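PDB 6VJR: vinylacetyl-CoA Delta-isomerase from Nitrosopumilus maritimus SCM1, which probably converts 4-hydroxybutyryl-CoA by dehydration and isomerises vinylacetyl-CoA, using a [4Fe-4S] cluster and FAD. Local coordinates for residues Leu71-Ser76 / Glu131-Val136; Val81-Met86 / Gly103-Asn108; Gly241-Gly246 / Asn420-Leu425. All blocks are in the same frame, centred on the assembly; numbering follows the deposited sequence.

Overall arrangement
Interactions 1 and 2 are neighbours, their centres about 11 Å apart, in the N-terminal part of the 4-hydroxyphenylacetate 3-hydroxylase-like sequence. They meet at Asn108 of helix 101-121, whose amide bonds to the backbone of the 71-76 loop. In sequence, both segments of interaction 2 lie between those of interaction 1, so the loop, helix 77-94, helix 101-121 and helix 125-139 form one region, with interaction 2 the part nearest the iron-sulfur site. Interaction 3 comes later, on the opposite side of the chain's centre from interaction 1; its centre lies about 40 Å from that of interaction 1 and 32 Å from that of interaction 2. It joins the N-terminal and C-terminal parts of the sequence close to subunit boundaries.

Interaction 1. Residues Leu71-Ser76 / Glu131-Val136; sequences LHIAES and EFVKMV
Leu71 and Ile73 reach from the loop between strand 66-68 and helix 77-94 to the flank of helix 125-139, where they meet Val136 and Val133. All four residues are buried, and no hydrogen bond passes between the two segments.

The apolar contacts come as two pairs. The forked end of Leu71 divides its work: CD2 meets CG2 of Val136 at 3.9 Å, while CD1 lies 3.4 Å from the backbone O of the same residue, a van der Waals touch of a methyl group on a carbonyl. Leu71 carries CG beside its own backbone N and anti to the carbonyl carbon (chi1 -67°), which aims the fork at the helix. The second pair is looser, with Ile73 CG1 4.3 Å from Val133 CG1. Val136 uses its branches separately: while CG2 faces Leu71, CG1 sits 3.6 Å above one face of the Phe132 ring, displaced toward the rim, so the valine links the loop to an aromatic group of its own helix.

Polar bonds hold the loop from its flanks. The Leu71 carbonyl is bonded by the side-chain amide of Gln137, one residue beyond the helical segment. The backbone on both sides of Ile73 is gripped by Asn108, which donates from ND2 to His72 O and accepts at OD1 from Ala74 N. At the far end Ser76 is the N-cap of helix 77-94, its OG bonded to Asp79 N, and Asp79 OD2 also holds His72 NE2 and Glu75 N.

Around this joint, Leu71 and Ile73 also rest on Met107 of helix 101-121, and Leu71 and Val136 both touch Ile143 of strand 143-146. Next to Val136, Phe132 meets Trp195 of strand 195-198 edge-to-face.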
loop_
_atom_site.group_PDB
_atom_site.type_symbol
_atom_site.label_atom_id
_atom_site.label_comp_id
_atom_site.label_asym_id
_atom_site.label_seq_id
_atom_site.Cartn_x
_atom_site.Cartn_y
_atom_site.Cartn_z
ATOM N N LEU A 71 -11.472 -32.181 -16.997
ATOM C CA LEU A 71 -12.776 -32.581 -17.535
ATOM C C LEU A 71 -13.706 -33.108 -16.441
ATOM O O LEU A 71 -14.794 -33.637 -16.736
ATOM C CB LEU A 71 -12.534 -33.667 -18.589
ATOM C CG LEU A 71 -11.808 -33.229 -19.864
ATOM C CD1 LEU A 71 -11.351 -34.431 -20.696
ATOM C CD2 LEU A 71 -12.725 -32.336 -20.646
ATOM N N HIS A 72 -13.232 -33.049 -15.201
ATOM C CA HIS A 72 -13.940 -33.633 -14.075
ATOM C C HIS A 72 -14.913 -32.651 -13.431
ATOM O O HIS A 72 -14.558 -31.518 -13.139
ATOM C CB HIS A 72 -12.947 -34.165 -13.052
ATOM C CG HIS A 72 -13.579 -34.787 -11.868
ATOM N ND1 HIS A 72 -14.340 -35.935 -11.937
ATOM C CD2 HIS A 72 -13.409 -34.548 -10.565
ATOM C CE1 HIS A 72 -14.683 -36.284 -10.693
ATOM N NE2 HIS A 72 -14.089 -35.477 -9.844
ATOM N N ILE A 73 -16.137 -33.137 -13.190
ATOM C CA ILE A 73 -17.177 -32.394 -12.498
ATOM C C ILE A 73 -17.002 -32.719 -11.001
ATOM O O ILE A 73 -17.097 -33.861 -10.560
ATOM C CB ILE A 73 -18.581 -32.742 -12.993
ATOM C CG1 ILE A 73 -18.793 -32.538 -14.514
ATOM C CG2 ILE A 73 -19.609 -32.008 -12.162
ATOM C CD1 ILE A 73 -18.641 -31.141 -15.030
ATOM N N ALA A 74 -16.625 -31.683 -10.251
ATOM C CA ALA A 74 -16.157 -31.852 -8.873
ATOM C C ALA A 74 -17.247 -32.449 -7.993
ATOM O O ALA A 74 -18.358 -31.957 -7.970
ATOM C CB ALA A 74 -15.720 -30.508 -8.330
ATOM N N GLU A 75 -16.886 -33.512 -7.269
ATOM C CA GLU A 75 -17.826 -34.323 -6.520
ATOM C C GLU A 75 -17.706 -34.091 -5.015
ATOM O O GLU A 75 -18.455 -34.703 -4.262
ATOM C CB GLU A 75 -17.660 -35.828 -6.798
ATOM C CG GLU A 75 -17.693 -36.184 -8.276
ATOM C CD GLU A 75 -17.628 -37.655 -8.666
ATOM O OE1 GLU A 75 -17.591 -38.517 -7.755
ATOM O OE2 GLU A 75 -17.613 -37.928 -9.909
ATOM N N SER A 76 -16.815 -33.171 -4.605
ATOM C CA SER A 76 -16.461 -32.988 -3.206
ATOM C C SER A 76 -15.676 -31.689 -3.084
ATOM O O SER A 76 -15.178 -31.221 -4.093
ATOM C CB SER A 76 -15.662 -34.113 -2.632
ATOM O OG SER A 76 -14.390 -34.215 -3.262
ATOM N N GLU A 131 -24.577 -35.809 -21.575
ATOM C CA GLU A 131 -24.112 -36.565 -22.730
ATOM C C GLU A 131 -22.872 -35.899 -23.324
ATOM O O GLU A 131 -21.966 -36.586 -23.790
ATOM C CB GLU A 131 -25.198 -36.757 -23.787
ATOM C CG GLU A 131 -26.366 -37.586 -23.288
ATOM C CD GLU A 131 -26.057 -39.061 -23.170
ATOM O OE1 GLU A 131 -26.927 -39.699 -22.576
ATOM O OE2 GLU A 131 -25.032 -39.595 -23.667
ATOM N N PHE A 132 -22.824 -34.560 -23.278
ATOM C CA PHE A 132 -21.647 -33.860 -23.759
ATOM C C PHE A 132 -20.433 -34.171 -22.878
ATOM O O PHE A 132 -19.338 -34.437 -23.376
ATOM C CB PHE A 132 -21.951 -32.360 -23.853
ATOM C CG PHE A 132 -20.729 -31.553 -24.258
ATOM C CD1 PHE A 132 -20.381 -31.469 -25.594
ATOM C CD2 PHE A 132 -19.947 -30.881 -23.333
ATOM C CE1 PHE A 132 -19.299 -30.713 -26.001
ATOM C CE2 PHE A 132 -18.820 -30.165 -23.747
ATOM C CZ PHE A 132 -18.496 -30.092 -25.076
ATOM N N VAL A 133 -20.624 -34.132 -21.560
ATOM C CA VAL A 133 -19.555 -34.439 -20.631
ATOM C C VAL A 133 -19.036 -35.851 -20.889
ATOM O O VAL A 133 -17.832 -36.068 -20.903
ATOM C CB VAL A 133 -19.990 -34.250 -19.168
ATOM C CG1 VAL A 133 -18.908 -34.786 -18.230
ATOM C CG2 VAL A 133 -20.271 -32.756 -18.921
ATOM N N LYS A 134 -19.945 -36.808 -21.060
ATOM C CA LYS A 134 -19.525 -38.175 -21.322
ATOM C C LYS A 134 -18.629 -38.238 -22.556
ATOM O O LYS A 134 -17.565 -38.851 -22.530
ATOM C CB LYS A 134 -20.760 -39.051 -21.478
ATOM C CG LYS A 134 -20.426 -40.407 -22.041
ATOM C CD LYS A 134 -21.623 -41.338 -22.081
ATOM C CE LYS A 134 -21.289 -42.680 -22.625
ATOM N NZ LYS A 134 -22.483 -43.508 -22.535
ATOM N N MET A 135 -19.058 -37.593 -23.649
ATOM C CA MET A 135 -18.265 -37.559 -24.872
ATOM C C MET A 135 -16.862 -37.005 -24.585
ATOM O O MET A 135 -15.868 -37.655 -24.878
ATOM C CB MET A 135 -18.969 -36.732 -25.953
ATOM C CG MET A 135 -18.192 -36.609 -27.256
ATOM S SD MET A 135 -19.013 -35.573 -28.486
ATOM C CE MET A 135 -18.770 -33.909 -27.848
ATOM N N VAL A 136 -16.765 -35.794 -24.015
ATOM C CA VAL A 136 -15.469 -35.152 -23.911
ATOM C C VAL A 136 -14.559 -35.887 -22.928
ATOM O O VAL A 136 -13.345 -35.889 -23.101
ATOM C CB VAL A 136 -15.577 -33.642 -23.634
ATOM C CG1 VAL A 136 -16.381 -32.938 -24.707
ATOM C CG2 VAL A 136 -16.177 -33.304 -22.297
#

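Interaction 2. Residues Val81-Met86 / Gly103-Asn108; sequences VLQNKM and GMDAMN
Gln83 stretches out toward Met104, and the two side chains pass at a slant between nearly antiparallel helical segments (170°). With the axes 13.0 Å apart, contact depends on long side chains. The thioether lies over one face of the Gln83 amide, SD 3.6 Å from Gln83 NE2. Met104 leaves the helix with CG anti to the backbone N, then turns at chi3 (69°), which sets CE over the same face, 3.8 Å from Gln83 CD. Gln83 NE2 also donates to water 1 at 3.0 Å, and that water donates to Asp105 OD1 at 2.7 Å. Asn108 folds back on its own helix, ND2 donating almost straight (174°) to Met104 O at 2.9 Å, from above the carbonyl plane; ND2 also bonds His72 O, and OD1 accepts from Ala74 N, both in the 71-76 loop.

Arg291 holds Gln83 OE1, fixing which end of the amide faces the water. Asp105 OD2 accepts from His289 ND1 and Ser292 OG. Because His289 binds the iron(III) ion, Asp105 belongs to the second shell of that site, and the water links it to a glutamine whose amide is itself held in place.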
loop_
_atom_site.group_PDB
_atom_site.type_symbol
_atom_site.label_atom_id
_atom_site.label_comp_id
_atom_site.label_asym_id
_atom_site.label_seq_id
_atom_site.Cartn_x
_atom_site.Cartn_y
_atom_site.Cartn_z
ATOM N N VAL A 81 -10.243 -28.515 -4.158
ATOM C CA VAL A 81 -8.887 -28.325 -3.691
ATOM C C VAL A 81 -7.855 -28.930 -4.641
ATOM O O VAL A 81 -6.838 -28.310 -4.946
ATOM C CB VAL A 81 -8.691 -28.835 -2.268
ATOM C CG1 VAL A 81 -7.231 -28.742 -1.863
ATOM C CG2 VAL A 81 -9.561 -28.072 -1.306
ATOM N N LEU A 82 -8.111 -30.122 -5.147
ATOM C CA LEU A 82 -7.204 -30.753 -6.093
ATOM C C LEU A 82 -7.070 -29.989 -7.408
ATOM O O LEU A 82 -5.994 -29.986 -8.024
ATOM C CB LEU A 82 -7.674 -32.178 -6.302
ATOM C CG LEU A 82 -7.271 -33.123 -5.170
ATOM C CD1 LEU A 82 -8.075 -34.393 -5.285
ATOM C CD2 LEU A 82 -5.799 -33.512 -5.210
ATOM N N GLN A 83 -8.144 -29.307 -7.835
ATOM C CA GLN A 83 -8.043 -28.425 -9.004
ATOM C C GLN A 83 -6.957 -27.375 -8.722
ATOM O O GLN A 83 -6.086 -27.144 -9.576
ATOM C CB GLN A 83 -9.322 -27.626 -9.309
ATOM C CG GLN A 83 -10.513 -28.470 -9.743
ATOM C CD GLN A 83 -11.783 -27.664 -9.880
ATOM O OE1 GLN A 83 -11.935 -26.602 -9.267
ATOM N NE2 GLN A 83 -12.689 -28.134 -10.704
ATOM N N ASN A 84 -7.004 -26.766 -7.531
ATOM C CA ASN A 84 -6.031 -25.726 -7.148
ATOM C C ASN A 84 -4.604 -26.263 -7.037
ATOM O O ASN A 84 -3.663 -25.653 -7.504
ATOM C CB ASN A 84 -6.438 -25.042 -5.852
ATOM C CG ASN A 84 -7.640 -24.135 -5.894
ATOM O OD1 ASN A 84 -8.232 -23.884 -4.840
ATOM N ND2 ASN A 84 -7.984 -23.577 -7.048
ATOM N N LYS A 85 -4.438 -27.454 -6.467
ATOM C CA LYS A 85 -3.112 -28.072 -6.358
ATOM C C LYS A 85 -2.515 -28.301 -7.756
ATOM O O LYS A 85 -1.351 -27.996 -8.013
ATOM C CB LYS A 85 -3.216 -29.356 -5.571
ATOM C CG LYS A 85 -3.593 -29.184 -4.124
ATOM C CD LYS A 85 -3.661 -30.470 -3.352
ATOM C CE LYS A 85 -3.706 -30.237 -1.893
ATOM N NZ LYS A 85 -3.891 -31.478 -1.174
ATOM N N MET A 86 -3.332 -28.841 -8.674
ATOM C CA MET A 86 -2.962 -29.043 -10.067
ATOM C C MET A 86 -2.580 -27.729 -10.744
ATOM O O MET A 86 -1.585 -27.667 -11.470
ATOM C CB MET A 86 -4.068 -29.837 -10.788
ATOM C CG MET A 86 -3.737 -30.040 -12.271
ATOM S SD MET A 86 -5.035 -30.911 -13.152
ATOM C CE MET A 86 -6.357 -29.708 -13.207
ATOM N N GLY A 103 -12.439 -23.965 -19.475
ATOM C CA GLY A 103 -13.413 -24.994 -19.843
ATOM C C GLY A 103 -13.853 -25.830 -18.643
ATOM O O GLY A 103 -15.025 -26.224 -18.530
ATOM N N MET A 104 -12.904 -26.121 -17.740
ATOM C CA MET A 104 -13.222 -26.858 -16.522
ATOM C C MET A 104 -14.229 -26.102 -15.661
ATOM O O MET A 104 -15.256 -26.654 -15.273
ATOM C CB MET A 104 -11.941 -27.115 -15.728
ATOM C CG MET A 104 -12.119 -27.836 -14.434
ATOM S SD MET A 104 -10.548 -28.013 -13.549
ATOM C CE MET A 104 -10.248 -26.318 -13.089
ATOM N N ASP A 105 -14.011 -24.778 -15.505
ATOM C CA ASP A 105 -14.907 -23.945 -14.712
ATOM C C ASP A 105 -16.266 -23.778 -15.414
ATOM O O ASP A 105 -17.321 -23.756 -14.765
ATOM C CB ASP A 105 -14.147 -22.668 -14.385
ATOM C CG ASP A 105 -12.936 -22.861 -13.458
ATOM O OD1 ASP A 105 -12.938 -23.830 -12.641
ATOM O OD2 ASP A 105 -12.012 -22.004 -13.483
ATOM N N ALA A 106 -16.245 -23.624 -16.740
ATOM C CA ALA A 106 -17.471 -23.560 -17.524
ATOM C C ALA A 106 -18.305 -24.827 -17.324
ATOM O O ALA A 106 -19.507 -24.723 -17.072
ATOM C CB ALA A 106 -17.144 -23.356 -18.999
ATOM N N MET A 107 -17.670 -25.997 -17.396
ATOM C CA MET A 107 -18.405 -27.264 -17.309
ATOM C C MET A 107 -19.009 -27.436 -15.916
ATOM O O MET A 107 -20.140 -27.894 -15.756
ATOM C CB MET A 107 -17.541 -28.456 -17.720
ATOM C CG MET A 107 -17.303 -28.371 -19.222
ATOM S SD MET A 107 -16.978 -29.910 -20.046
ATOM C CE MET A 107 -15.378 -30.077 -19.277
ATOM N N ASN A 108 -18.207 -27.115 -14.898
ATOM C CA ASN A 108 -18.662 -27.233 -13.526
ATOM C C ASN A 108 -19.880 -26.319 -13.298
ATOM O O ASN A 108 -20.847 -26.714 -12.679
ATOM C CB ASN A 108 -17.498 -27.052 -12.564
ATOM C CG ASN A 108 -16.754 -28.364 -12.355
ATOM O OD1 ASN A 108 -17.049 -29.134 -11.440
ATOM N ND2 ASN A 108 -15.801 -28.653 -13.221
HETATM O O HOH W 1 -14.403 -25.912 -11.677
#

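Interaction 3. Residues Gly241-Gly246 / Asn420-Leu425; sequences GDIDDG and NRMRIL. With NA (sodium ion), chain K.
Ile243 lies across the guanidinium group of Arg423, in a contact that sets a type I beta turn, Ile243 to Gly246, against helix 418-432. The two side chains cross at about a right angle, and Ile243 CG1 stands over the centre of one guanidinium face, 3.6 Å from Arg423 CZ. This is flat packing of an alkyl group on a planar cation. Ile243 CG2 packs on the Arg423 CG methylene and more loosely on Met422 CE, 4.5 Å away. Between the backbones, water 3 sits 3.0 Å from Arg423 O and also approaches Gly246 O, probably bridging turn and helix.

Two outside bonds keep the guanidinium group in place. The arginine chain runs extended from CG to NE, NH2 forms a salt bridge with Glu419 one helical turn back, and NH1 bonds to Ala475 O of the second subunit. With an alanine in place of this arginine, Glu419 and the neighbouring carbonyl would probably lose their partner, and Ile243 the flat surface it rests on.

The turn is closed by Gly246 N to Ile243 O, 3.0 Å, and its last residue has a positive phi (82°), which favours glycine. Glu394 OE1 accepts from Ile243 N, while Asp244 forms a salt bridge with Arg426 of helix 418-432 and another with Arg230 of the third subunit. On the other side of the loop a six-coordinate sodium ion gathers the chain around it: Gly241 O binds at 2.2 Å and Asp245 OD1 at 2.4 Å, joined by Arg236 O, Glu239 O and two waters. One of these, water 2, donates to both Asp242 OD1 at 3.1 Å and Asp245 OD2 at 2.6 Å.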
loop_
_atom_site.group_PDB
_atom_site.type_symbol
_atom_site.label_atom_id
_atom_site.label_comp_id
_atom_site.label_asym_id
_atom_site.label_seq_id
_atom_site.Cartn_x
_atom_site.Cartn_y
_atom_site.Cartn_z
ATOM N N GLY A 241 16.726 -18.127 -32.569
ATOM C CA GLY A 241 17.306 -18.032 -31.249
ATOM C C GLY A 241 16.198 -18.063 -30.207
ATOM O O GLY A 241 15.108 -17.530 -30.426
ATOM N N ASP A 242 16.505 -18.642 -29.047
ATOM C CA ASP A 242 15.513 -18.831 -28.010
ATOM C C ASP A 242 15.776 -17.999 -26.750
ATOM O O ASP A 242 14.902 -17.927 -25.901
ATOM C CB ASP A 242 15.428 -20.309 -27.663
ATOM C CG ASP A 242 14.797 -21.187 -28.740
ATOM O OD1 ASP A 242 14.109 -20.639 -29.664
ATOM O OD2 ASP A 242 14.983 -22.420 -28.643
ATOM N N ILE A 243 16.948 -17.387 -26.592
ATOM C CA ILE A 243 17.245 -16.670 -25.367
ATOM C C ILE A 243 16.324 -15.463 -25.178
ATOM O O ILE A 243 15.784 -15.298 -24.097
ATOM C CB ILE A 243 18.728 -16.312 -25.285
ATOM C CG1 ILE A 243 19.613 -17.555 -25.194
ATOM C CG2 ILE A 243 18.986 -15.334 -24.151
ATOM C CD1 ILE A 243 21.096 -17.249 -25.142
ATOM N N ASP A 244 16.119 -14.655 -26.222
ATOM C CA ASP A 244 15.395 -13.401 -26.047
ATOM C C ASP A 244 13.913 -13.627 -25.743
ATOM O O ASP A 244 13.251 -12.762 -25.199
ATOM C CB ASP A 244 15.638 -12.459 -27.214
ATOM C CG ASP A 244 17.082 -12.014 -27.366
ATOM O OD1 ASP A 244 17.826 -12.202 -26.388
ATOM O OD2 ASP A 244 17.450 -11.504 -28.463
ATOM N N ASP A 245 13.386 -14.819 -26.030
ATOM C CA ASP A 245 12.027 -15.178 -25.679
ATOM C C ASP A 245 11.779 -15.276 -24.159
ATOM O O ASP A 245 10.613 -15.188 -23.702
ATOM C CB ASP A 245 11.628 -16.554 -26.225
ATOM C CG ASP A 245 11.821 -16.851 -27.715
ATOM O OD1 ASP A 245 12.682 -16.239 -28.361
ATOM O OD2 ASP A 245 11.092 -17.699 -28.258
ATOM N N GLY A 246 12.837 -15.573 -23.383
ATOM C CA GLY A 246 12.768 -15.715 -21.933
ATOM C C GLY A 246 12.281 -17.089 -21.519
ATOM O O GLY A 246 13.012 -17.851 -20.883
ATOM N N ASN A 420 23.948 -17.870 -18.934
ATOM C CA ASN A 420 22.931 -18.143 -17.927
ATOM C C ASN A 420 22.378 -16.853 -17.310
ATOM O O ASN A 420 21.163 -16.749 -17.060
ATOM C CB ASN A 420 23.434 -19.072 -16.832
ATOM C CG ASN A 420 23.722 -20.471 -17.320
ATOM O OD1 ASN A 420 23.176 -20.931 -18.327
ATOM N ND2 ASN A 420 24.498 -21.190 -16.541
ATOM N N ARG A 421 23.251 -15.847 -17.063
ATOM C CA ARG A 421 22.781 -14.572 -16.560
ATOM C C ARG A 421 21.845 -13.895 -17.559
ATOM O O ARG A 421 20.804 -13.380 -17.176
ATOM C CB ARG A 421 23.986 -13.744 -16.173
ATOM C CG ARG A 421 23.674 -12.431 -15.490
ATOM C CD ARG A 421 24.924 -11.833 -14.843
ATOM N NE ARG A 421 24.633 -10.557 -14.179
ATOM C CZ ARG A 421 24.892 -9.323 -14.625
ATOM N NH1 ARG A 421 25.555 -9.153 -15.757
ATOM N NH2 ARG A 421 24.393 -8.284 -13.963
ATOM N N MET A 422 22.204 -13.926 -18.835
ATOM C CA MET A 422 21.324 -13.427 -19.880
ATOM C C MET A 422 19.980 -14.152 -19.889
ATOM O O MET A 422 18.930 -13.518 -19.997
ATOM C CB MET A 422 21.970 -13.483 -21.262
ATOM C CG MET A 422 23.185 -12.632 -21.339
ATOM S SD MET A 422 24.012 -12.596 -22.941
ATOM C CE MET A 422 22.534 -12.606 -23.962
ATOM N N ARG A 423 20.003 -15.477 -19.826
ATOM C CA ARG A 423 18.766 -16.228 -19.898
ATOM C C ARG A 423 17.821 -15.869 -18.744
ATOM O O ARG A 423 16.617 -15.741 -18.937
ATOM C CB ARG A 423 19.063 -17.737 -19.878
ATOM C CG ARG A 423 19.552 -18.269 -21.208
ATOM C CD ARG A 423 20.043 -19.706 -21.089
ATOM N NE ARG A 423 20.413 -20.315 -22.356
ATOM C CZ ARG A 423 19.567 -20.671 -23.301
ATOM N NH1 ARG A 423 18.271 -20.729 -23.067
ATOM N NH2 ARG A 423 20.044 -21.096 -24.456
ATOM N N ILE A 424 18.366 -15.742 -17.526
ATOM C CA ILE A 424 17.493 -15.493 -16.387
ATOM C C ILE A 424 16.925 -14.063 -16.478
ATOM O O ILE A 424 15.758 -13.835 -16.179
ATOM C CB ILE A 424 18.135 -15.811 -15.027
ATOM C CG1 ILE A 424 17.030 -16.097 -14.007
ATOM C CG2 ILE A 424 19.092 -14.719 -14.566
ATOM C CD1 ILE A 424 16.393 -17.462 -14.190
ATOM N N LEU A 425 17.721 -13.093 -16.927
ATOM C CA LEU A 425 17.216 -11.744 -17.148
ATOM C C LEU A 425 16.077 -11.715 -18.170
ATOM O O LEU A 425 15.054 -11.051 -17.949
ATOM C CB LEU A 425 18.348 -10.795 -17.540
ATOM C CG LEU A 425 19.374 -10.474 -16.445
ATOM C CD1 LEU A 425 20.636 -9.936 -17.037
ATOM C CD2 LEU A 425 18.782 -9.465 -15.486
HETATM NA NA NA K . 13.215 -16.371 -30.701
HETATM O O HOH W 2 12.159 -18.460 -30.546
HETATM O O HOH W 3 15.998 -17.173 -21.553
HETATM O O HOH W 4 14.911 -14.492 -30.731
#